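Local structure of LbpB B-lobe (Moraxella bovis, 3UAQ) at residues A[181-189]-A[199-207]; A[247-257]-A[267-277]. The protein probably binds host lactoferrin at the bacterial surface, as a lipoprotein whose N-lobe combines a handle domain with a beta barrel. One frame throughout, in Å; residues are numbered along the deposited sequence.

Both contacts belong to the beta-barrel half of the lobe and set a regular strand pair against a bridge to a loop, each with a classic beta bulge. Contact 1 comes first along the chain: where strand 170-184 runs out, 181-189 meets the loop segment 199-207, which lies before strand 236-243. Contact 2 follows in series, pairing strand 248-257 with strand 266-278 as a beta hairpin. Their centres are 24 Å apart and their nearest atoms about 5 Å, without touching. Both reach the same curled antiparallel sheet, closed where strand 332-340 pairs with strand 170-184. Contact 2 thus forms part of the barrel wall, whereas contact 1 joins the end of a wall strand to the long loop that follows it.

Contact 1: residues A[181-189]-A[199-207]; sequences TDVKRERES and AFGGGSGYK
Arg187 and Glu188 both turn their backbone N-H groups to one acceptor, Phe200 O, and this shared grip defines the close part of the contact. Glu188 N meets Phe200 O at 2.9 Å, nearly in line with the carbonyl, while Arg187 N comes from above the carbonyl plane. Phe200 N returns a bond to Glu188 O at 3.1 Å, completing the single antiparallel bridge. Beside it the Arg187 side chain runs past Gly201 and crosses Tyr206 at about a right angle, with Tyr206 OH lying against Arg187 CB and CD (CD to OH 3.3 Å); guanidinium and ring planes stand 70° apart. With CG anti to the carbonyl carbon (chi1 -73°) and the chain extended as far as NE, the guanidinium is carried back to Asp182. Arg187 NH1 and NH2 both reach the single atom Asp182 OD1, each at 2.7 Å, from the same face of the carboxylate, in a salt bridge that should hold the group's rotation. Arg187 NE adds a weak bond of 3.3 Å to Gly201 O, and NH2 also bonds Gly213 O. Phe300 stacks on Tyr206, and Phe295 meets the Phe200 ring.

The outer side is looser. The side chains of Glu186 and Ser189, both exposed, meet just the Ala199 methyl within this contact, without bonding: Glu186 CD lies 3.7 Å and Ser189 OG 4.1 Å from Ala199 CB. Glu188 OE2 is bonded to Ser293 OG. Two successive residues facing one across an antiparallel bridge make a classic beta bulge, here placed in the loop region that follows a barrel strand.

Contact 2: residues A[247-257]-A[267-277]; sequences KKLTGTLSTKQ and YVDRYDIDATI
Leu253 and Tyr271 form a hydrogen-bonded pair in an antiparallel beta hairpin, part of a transferrin-binding-protein-type beta barrel. Leu253 N bonds Tyr271 O at 2.8 Å, while Leu253 O accepts from both Arg270 N (2.9 Å) and Tyr271 N (3.2 Å), a classic beta bulge that shifts the register by one. On the face of Leu253 and Tyr271, Leu253 CD2 packs against Ile273 CD1 at 3.7 Å, the side chains crossing at about a right angle; Leu249, Ala275 and Ile277 continue this apolar surface. The face carrying Lys248, Thr252, Asp272 and Asp274 is largely polar. Successive turns in the Lys248 chain (chi2 -67°, chi3 -69°) fold NZ back to the syn side of Asp274 OD1, 34° out of the carboxylate plane, in a 2.7 Å salt bridge. Lys256 CB lies over one face of the Tyr267 ring in a CH-pi contact.

Further out, Phe282 covers Leu249, Ala275 and Ile277, whereas Trp177 and Ala238 touch Leu253. Arg270 NE bonds Thr255 OG1 weakly, and its NH2 forms a salt bridge with Glu223. Asp272 is held twice: Lys289 NZ forms a salt bridge with OD2, while Thr252 OG1 donates to Asp272 OD1 at 2.8 Å, nearly along the C-O bond.

Contact 1: residues A[181-189]-A[199-207]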
loop_
_atom_site.group_PDB
_atom_site.type_symbol
_atom_site.label_atom_id
_atom_site.label_comp_id
_atom_site.label_asym_id
_atom_site.label_seq_id
_atom_site.Cartn_x
_atom_site.Cartn_y
_atom_site.Cartn_z
ATOM N N THR A 181 18.373 -13.557 2.653
ATOM C CA THR A 181 19.622 -14.306 2.704
ATOM C C THR A 181 19.324 -15.769 2.931
ATOM O O THR A 181 18.179 -16.151 3.166
ATOM C CB THR A 181 20.512 -13.852 3.870
ATOM O OG1 THR A 181 19.970 -14.351 5.101
ATOM C CG2 THR A 181 20.608 -12.329 3.933
ATOM N N ASP A 182 20.366 -16.590 2.882
ATOM C CA ASP A 182 20.253 -17.973 3.322
ATOM C C ASP A 182 20.086 -17.977 4.832
ATOM O O ASP A 182 19.980 -16.916 5.450
ATOM C CB ASP A 182 21.501 -18.757 2.925
ATOM C CG ASP A 182 22.770 -18.174 3.528
ATOM O OD1 ASP A 182 22.696 -17.097 4.164
ATOM O OD2 ASP A 182 23.847 -18.788 3.362
ATOM N N VAL A 183 20.053 -19.160 5.432
ATOM C CA VAL A 183 20.008 -19.237 6.884
ATOM C C VAL A 183 21.005 -20.247 7.444
ATOM O O VAL A 183 21.047 -21.404 7.017
ATOM C CB VAL A 183 18.581 -19.513 7.409
ATOM C CG1 VAL A 183 17.729 -20.152 6.334
ATOM C CG2 VAL A 183 18.621 -20.362 8.669
ATOM N N LYS A 184 21.810 -19.785 8.398
ATOM C CA LYS A 184 22.762 -20.634 9.099
ATOM C C LYS A 184 22.681 -20.405 10.605
ATOM O O LYS A 184 22.551 -19.269 11.064
ATOM C CB LYS A 184 24.184 -20.359 8.614
ATOM C CG LYS A 184 24.382 -20.523 7.121
ATOM C CD LYS A 184 25.858 -20.642 6.792
ATOM C CE LYS A 184 26.515 -21.667 7.713
ATOM N NZ LYS A 184 27.987 -21.788 7.526
ATOM N N ARG A 185 22.757 -21.489 11.370
ATOM C CA ARG A 185 22.733 -21.392 12.821
ATOM C C ARG A 185 23.968 -20.629 13.274
ATOM O O ARG A 185 23.896 -19.754 14.141
ATOM C CB ARG A 185 22.729 -22.793 13.445
ATOM C CG ARG A 185 21.985 -22.900 14.781
ATOM C CD ARG A 185 22.835 -23.554 15.860
ATOM N NE ARG A 185 23.832 -24.454 15.292
ATOM C CZ ARG A 185 24.849 -24.968 15.977
ATOM N NH1 ARG A 185 25.000 -24.673 17.263
ATOM N NH2 ARG A 185 25.713 -25.773 15.372
ATOM N N GLU A 186 25.103 -20.966 12.665
ATOM C CA GLU A 186 26.386 -20.385 13.041
ATOM C C GLU A 186 27.147 -19.854 11.830
ATOM O O GLU A 186 27.575 -20.624 10.968
ATOM C CB GLU A 186 27.243 -21.411 13.787
ATOM C CG GLU A 186 27.012 -21.451 15.288
ATOM C CD GLU A 186 28.069 -22.268 16.003
ATOM O OE1 GLU A 186 29.004 -22.751 15.330
ATOM O OE2 GLU A 186 27.968 -22.424 17.236
ATOM N N ARG A 187 27.325 -18.534 11.782
ATOM C CA ARG A 187 27.993 -17.890 10.651
ATOM C C ARG A 187 29.405 -17.403 10.965
ATOM O O ARG A 187 30.325 -17.599 10.168
ATOM C CB ARG A 187 27.172 -16.713 10.127
ATOM C CG ARG A 187 25.923 -17.109 9.365
ATOM C CD ARG A 187 25.212 -15.885 8.820
ATOM N NE ARG A 187 23.857 -16.202 8.381
ATOM C CZ ARG A 187 23.525 -16.483 7.124
ATOM N NH1 ARG A 187 24.452 -16.486 6.176
ATOM N NH2 ARG A 187 22.265 -16.763 6.814
ATOM N N GLU A 188 29.574 -16.750 12.110
ATOM C CA GLU A 188 30.871 -16.197 12.476
ATOM C C GLU A 188 31.233 -16.576 13.898
ATOM O O GLU A 188 30.361 -16.798 14.742
ATOM C CB GLU A 188 30.905 -14.678 12.274
ATOM C CG GLU A 188 30.950 -14.259 10.803
ATOM C CD GLU A 188 32.180 -14.778 10.076
ATOM O OE1 GLU A 188 33.232 -14.963 10.727
ATOM O OE2 GLU A 188 32.094 -14.996 8.849
ATOM N N SER A 189 32.533 -16.654 14.153
ATOM C CA SER A 189 33.018 -17.278 15.371
ATOM C C SER A 189 34.077 -16.438 16.067
ATOM O O SER A 189 34.310 -16.584 17.270
ATOM C CB SER A 189 33.573 -18.664 15.044
ATOM O OG SER A 189 33.623 -19.480 16.197
ATOM N N ALA A 199 29.906 -17.618 19.025
ATOM C CA ALA A 199 29.492 -17.665 17.625
ATOM C C ALA A 199 28.049 -17.210 17.476
ATOM O O ALA A 199 27.295 -17.144 18.451
ATOM C CB ALA A 199 29.658 -19.076 17.043
ATOM N N PHE A 200 27.676 -16.899 16.239
ATOM C CA PHE A 200 26.304 -16.531 15.889
ATOM C C PHE A 200 26.108 -16.603 14.372
ATOM O O PHE A 200 27.059 -16.858 13.627
ATOM C CB PHE A 200 25.969 -15.124 16.406
ATOM C CG PHE A 200 26.794 -14.026 15.780
ATOM C CD1 PHE A 200 26.260 -13.214 14.787
ATOM C CD2 PHE A 200 28.101 -13.797 16.192
ATOM C CE1 PHE A 200 27.017 -12.200 14.214
ATOM C CE2 PHE A 200 28.861 -12.785 15.621
ATOM C CZ PHE A 200 28.317 -11.987 14.631
ATOM N N GLY A 201 24.875 -16.388 13.923
ATOM C CA GLY A 201 24.571 -16.253 12.507
ATOM C C GLY A 201 23.283 -15.457 12.378
ATOM O O GLY A 201 22.550 -15.555 11.375
ATOM N N GLY A 202 23.014 -14.659 13.410
ATOM C CA GLY A 202 21.676 -14.164 13.687
ATOM C C GLY A 202 21.339 -12.715 13.383
ATOM O O GLY A 202 21.358 -12.268 12.226
ATOM N N GLY A 203 21.053 -11.960 14.439
ATOM C CA GLY A 203 20.420 -10.664 14.271
ATOM C C GLY A 203 20.726 -9.644 15.349
ATOM O O GLY A 203 19.879 -9.333 16.181
ATOM N N SER A 204 21.949 -9.130 15.328
ATOM C CA SER A 204 22.370 -7.998 16.147
ATOM C C SER A 204 23.751 -7.649 15.652
ATOM O O SER A 204 24.010 -6.506 15.277
ATOM C CB SER A 204 22.411 -8.354 17.628
ATOM O OG SER A 204 21.118 -8.266 18.193
ATOM N N GLY A 205 24.632 -8.647 15.635
ATOM C CA GLY A 205 25.922 -8.496 14.995
ATOM C C GLY A 205 25.681 -8.090 13.560
ATOM O O GLY A 205 26.484 -7.375 12.961
ATOM N N TYR A 206 24.548 -8.528 13.022
ATOM C CA TYR A 206 24.191 -8.240 11.639
ATOM C C TYR A 206 23.234 -7.061 11.511
ATOM O O TYR A 206 22.809 -6.725 10.401
ATOM C CB TYR A 206 23.576 -9.477 10.986
ATOM C CG TYR A 206 24.591 -10.552 10.636
ATOM C CD1 TYR A 206 24.874 -11.585 11.521
ATOM C CD2 TYR A 206 25.260 -10.535 9.419
ATOM C CE1 TYR A 206 25.797 -12.572 11.205
ATOM C CE2 TYR A 206 26.185 -11.516 9.093
ATOM C CZ TYR A 206 26.452 -12.535 9.989
ATOM O OH TYR A 206 27.374 -13.515 9.664
ATOM N N LYS A 207 22.909 -6.433 12.643
ATOM C CA LYS A 207 21.925 -5.340 12.686
ATOM C C LYS A 207 20.563 -5.794 12.154
ATOM O O LYS A 207 19.838 -5.016 11.522
ATOM C CB LYS A 207 22.408 -4.108 11.912
ATOM C CG LYS A 207 23.843 -3.680 12.214
ATOM C CD LYS A 207 24.094 -3.549 13.706
ATOM C CE LYS A 207 25.585 -3.453 14.013
ATOM N NZ LYS A 207 25.886 -3.645 15.463
#

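Contact 2: residues A[247-257]-A[267-277]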
loop_
_atom_site.group_PDB
_atom_site.type_symbol
_atom_site.label_atom_id
_atom_site.label_comp_id
_atom_site.label_asym_id
_atom_site.label_seq_id
_atom_site.Cartn_x
_atom_site.Cartn_y
_atom_site.Cartn_z
ATOM N N LYS A 247 25.120 0.535 -24.526
ATOM C CA LYS A 247 24.455 -0.711 -24.151
ATOM C C LYS A 247 24.905 -1.209 -22.775
ATOM O O LYS A 247 25.178 -2.401 -22.590
ATOM C CB LYS A 247 24.678 -1.792 -25.218
ATOM C CG LYS A 247 23.481 -2.028 -26.139
ATOM C CD LYS A 247 23.382 -0.981 -27.236
ATOM C CE LYS A 247 24.215 -1.376 -28.464
ATOM N NZ LYS A 247 23.498 -2.361 -29.339
ATOM N N LYS A 248 24.967 -0.290 -21.814
ATOM C CA LYS A 248 25.442 -0.617 -20.471
ATOM C C LYS A 248 24.460 -0.172 -19.396
ATOM O O LYS A 248 23.744 0.822 -19.559
ATOM C CB LYS A 248 26.820 0.004 -20.215
ATOM C CG LYS A 248 27.964 -0.695 -20.938
ATOM C CD LYS A 248 28.182 -2.109 -20.406
ATOM C CE LYS A 248 28.737 -2.096 -18.995
ATOM N NZ LYS A 248 28.930 -3.471 -18.467
ATOM N N LEU A 249 24.435 -0.911 -18.294
ATOM C CA LEU A 249 23.524 -0.608 -17.197
ATOM C C LEU A 249 24.252 -0.720 -15.858
ATOM O O LEU A 249 24.524 -1.823 -15.385
ATOM C CB LEU A 249 22.321 -1.553 -17.242
ATOM C CG LEU A 249 21.109 -1.194 -16.380
ATOM C CD1 LEU A 249 21.165 -1.898 -15.038
ATOM C CD2 LEU A 249 20.999 0.311 -16.202
ATOM N N THR A 250 24.576 0.424 -15.260
ATOM C CA THR A 250 25.326 0.454 -14.004
ATOM C C THR A 250 24.471 0.905 -12.834
ATOM O O THR A 250 23.316 1.279 -13.006
ATOM C CB THR A 250 26.538 1.384 -14.085
ATOM O OG1 THR A 250 26.386 2.277 -15.192
ATOM C CG2 THR A 250 27.813 0.581 -14.258
ATOM N N GLY A 251 25.047 0.880 -11.638
ATOM C CA GLY A 251 24.331 1.349 -10.472
ATOM C C GLY A 251 24.829 0.812 -9.148
ATOM O O GLY A 251 25.704 -0.055 -9.095
ATOM N N THR A 252 24.257 1.336 -8.070
ATOM C CA THR A 252 24.696 0.996 -6.730
ATOM C C THR A 252 23.506 0.830 -5.791
ATOM O O THR A 252 22.556 1.615 -5.832
ATOM C CB THR A 252 25.635 2.080 -6.185
ATOM O OG1 THR A 252 26.673 2.333 -7.142
ATOM C CG2 THR A 252 26.250 1.661 -4.846
ATOM N N LEU A 253 23.565 -0.203 -4.954
ATOM C CA LEU A 253 22.551 -0.432 -3.928
ATOM C C LEU A 253 23.195 -0.242 -2.562
ATOM O O LEU A 253 24.199 -0.884 -2.249
ATOM C CB LEU A 253 21.990 -1.847 -4.025
ATOM C CG LEU A 253 21.912 -2.446 -5.424
ATOM C CD1 LEU A 253 21.588 -3.938 -5.358
ATOM C CD2 LEU A 253 20.891 -1.699 -6.266
ATOM N N SER A 254 22.619 0.640 -1.755
ATOM C CA SER A 254 23.180 0.953 -0.447
ATOM C C SER A 254 22.133 0.784 0.640
ATOM O O SER A 254 20.945 0.621 0.354
ATOM C CB SER A 254 23.749 2.374 -0.428
ATOM O OG SER A 254 23.323 3.117 -1.560
ATOM N N THR A 255 22.581 0.817 1.888
ATOM C CA THR A 255 21.673 0.678 3.016
ATOM C C THR A 255 21.798 1.870 3.948
ATOM O O THR A 255 22.907 2.311 4.272
ATOM C CB THR A 255 21.949 -0.603 3.814
ATOM O OG1 THR A 255 21.875 -1.739 2.943
ATOM C CG2 THR A 255 20.928 -0.758 4.948
ATOM N N LYS A 256 20.651 2.395 4.364
ATOM C CA LYS A 256 20.616 3.439 5.377
ATOM C C LYS A 256 20.833 2.844 6.765
ATOM O O LYS A 256 20.048 2.014 7.225
ATOM C CB LYS A 256 19.282 4.195 5.339
ATOM C CG LYS A 256 18.811 4.678 6.704
ATOM C CD LYS A 256 17.732 5.754 6.595
ATOM C CE LYS A 256 16.629 5.349 5.644
ATOM N NZ LYS A 256 15.326 5.978 6.015
ATOM N N GLN A 257 21.922 3.251 7.407
ATOM C CA GLN A 257 22.146 3.012 8.822
ATOM C C GLN A 257 21.886 4.307 9.583
ATOM O O GLN A 257 22.208 5.400 9.105
ATOM C CB GLN A 257 23.584 2.570 9.085
ATOM C CG GLN A 257 24.274 1.913 7.911
ATOM C CD GLN A 257 24.678 0.484 8.203
ATOM O OE1 GLN A 257 24.378 -0.422 7.430
ATOM N NE2 GLN A 257 25.347 0.270 9.329
ATOM N N TYR A 267 24.694 6.156 4.670
ATOM C CA TYR A 267 24.483 5.087 3.700
ATOM C C TYR A 267 25.753 4.291 3.420
ATOM O O TYR A 267 26.827 4.864 3.209
ATOM C CB TYR A 267 23.897 5.646 2.403
ATOM C CG TYR A 267 22.399 5.862 2.464
ATOM C CD1 TYR A 267 21.861 7.018 3.015
ATOM C CD2 TYR A 267 21.522 4.904 1.976
ATOM C CE1 TYR A 267 20.495 7.216 3.070
ATOM C CE2 TYR A 267 20.157 5.094 2.026
ATOM C CZ TYR A 267 19.645 6.251 2.572
ATOM O OH TYR A 267 18.279 6.445 2.626
ATOM N N VAL A 268 25.625 2.967 3.440
ATOM C CA VAL A 268 26.752 2.092 3.132
ATOM C C VAL A 268 26.489 1.304 1.853
ATOM O O VAL A 268 25.465 0.628 1.733
ATOM C CB VAL A 268 27.041 1.125 4.284
ATOM C CG1 VAL A 268 25.742 0.670 4.920
ATOM C CG2 VAL A 268 27.844 -0.059 3.784
ATOM N N ASP A 269 27.409 1.402 0.896
ATOM C CA ASP A 269 27.255 0.691 -0.371
ATOM C C ASP A 269 27.465 -0.813 -0.180
ATOM O O ASP A 269 28.486 -1.249 0.361
ATOM C CB ASP A 269 28.206 1.248 -1.437
ATOM C CG ASP A 269 27.890 2.687 -1.805
ATOM O OD1 ASP A 269 26.780 3.154 -1.469
ATOM O OD2 ASP A 269 28.746 3.353 -2.431
ATOM N N ARG A 270 26.482 -1.596 -0.613
ATOM C CA ARG A 270 26.545 -3.049 -0.507
ATOM C C ARG A 270 26.949 -3.670 -1.833
ATOM O O ARG A 270 27.793 -4.565 -1.880
ATOM C CB ARG A 270 25.188 -3.608 -0.084
ATOM C CG ARG A 270 24.679 -3.090 1.253
ATOM C CD ARG A 270 25.429 -3.712 2.422
ATOM N NE ARG A 270 24.676 -3.597 3.671
ATOM C CZ ARG A 270 25.225 -3.629 4.883
ATOM N NH1 ARG A 270 26.538 -3.769 5.015
ATOM N NH2 ARG A 270 24.462 -3.514 5.962
ATOM N N TYR A 271 26.340 -3.187 -2.911
ATOM C CA TYR A 271 26.534 -3.769 -4.236
ATOM C C TYR A 271 26.638 -2.714 -5.331
ATOM O O TYR A 271 25.819 -1.791 -5.408
ATOM C CB TYR A 271 25.371 -4.710 -4.584
ATOM C CG TYR A 271 25.311 -5.973 -3.750
ATOM C CD1 TYR A 271 24.481 -6.058 -2.639
ATOM C CD2 TYR A 271 26.081 -7.082 -4.077
ATOM C CE1 TYR A 271 24.419 -7.214 -1.873
ATOM C CE2 TYR A 271 26.027 -8.238 -3.317
ATOM C CZ TYR A 271 25.196 -8.302 -2.216
ATOM O OH TYR A 271 25.148 -9.457 -1.463
ATOM N N ASP A 272 27.656 -2.853 -6.172
ATOM C CA ASP A 272 27.681 -2.160 -7.451
ATOM C C ASP A 272 27.019 -3.054 -8.482
ATOM O O ASP A 272 26.901 -4.263 -8.279
ATOM C CB ASP A 272 29.114 -1.843 -7.878
ATOM C CG ASP A 272 29.559 -0.457 -7.447
ATOM O OD1 ASP A 272 28.692 0.436 -7.336
ATOM O OD2 ASP A 272 30.774 -0.265 -7.219
ATOM N N ILE A 273 26.581 -2.463 -9.586
ATOM C CA ILE A 273 25.934 -3.236 -10.635
ATOM C C ILE A 273 26.637 -3.043 -11.977
ATOM O O ILE A 273 27.130 -1.950 -12.288
ATOM C CB ILE A 273 24.444 -2.885 -10.747
ATOM C CG1 ILE A 273 23.799 -2.943 -9.363
ATOM C CG2 ILE A 273 23.742 -3.824 -11.718
ATOM C CD1 ILE A 273 22.296 -3.060 -9.392
ATOM N N ASP A 274 26.692 -4.115 -12.760
ATOM C CA ASP A 274 27.428 -4.106 -14.015
ATOM C C ASP A 274 26.742 -5.017 -15.025
ATOM O O ASP A 274 27.018 -6.213 -15.087
ATOM C CB ASP A 274 28.871 -4.556 -13.783
ATOM C CG ASP A 274 29.712 -4.469 -15.033
ATOM O OD1 ASP A 274 29.442 -3.576 -15.867
ATOM O OD2 ASP A 274 30.641 -5.292 -15.179
ATOM N N ALA A 275 25.840 -4.448 -15.815
ATOM C CA ALA A 275 25.045 -5.246 -16.741
ATOM C C ALA A 275 25.116 -4.746 -18.184
ATOM O O ALA A 275 25.279 -3.548 -18.444
ATOM C CB ALA A 275 23.600 -5.322 -16.271
ATOM N N THR A 276 24.994 -5.681 -19.121
ATOM C CA THR A 276 24.880 -5.331 -20.525
ATOM C C THR A 276 23.411 -5.273 -20.923
ATOM O O THR A 276 22.601 -6.083 -20.468
ATOM C CB THR A 276 25.628 -6.334 -21.425
ATOM O OG1 THR A 276 27.045 -6.173 -21.259
ATOM C CG2 THR A 276 25.261 -6.111 -22.896
ATOM N N ILE A 277 23.076 -4.298 -21.766
ATOM C CA ILE A 277 21.707 -4.121 -22.243
ATOM C C ILE A 277 21.537 -4.675 -23.652
ATOM O O ILE A 277 22.353 -4.411 -24.540
ATOM C CB ILE A 277 21.288 -2.635 -22.245
ATOM C CG1 ILE A 277 21.345 -2.064 -20.828
ATOM C CG2 ILE A 277 19.889 -2.468 -22.831
ATOM C CD1 ILE A 277 20.953 -0.613 -20.753
#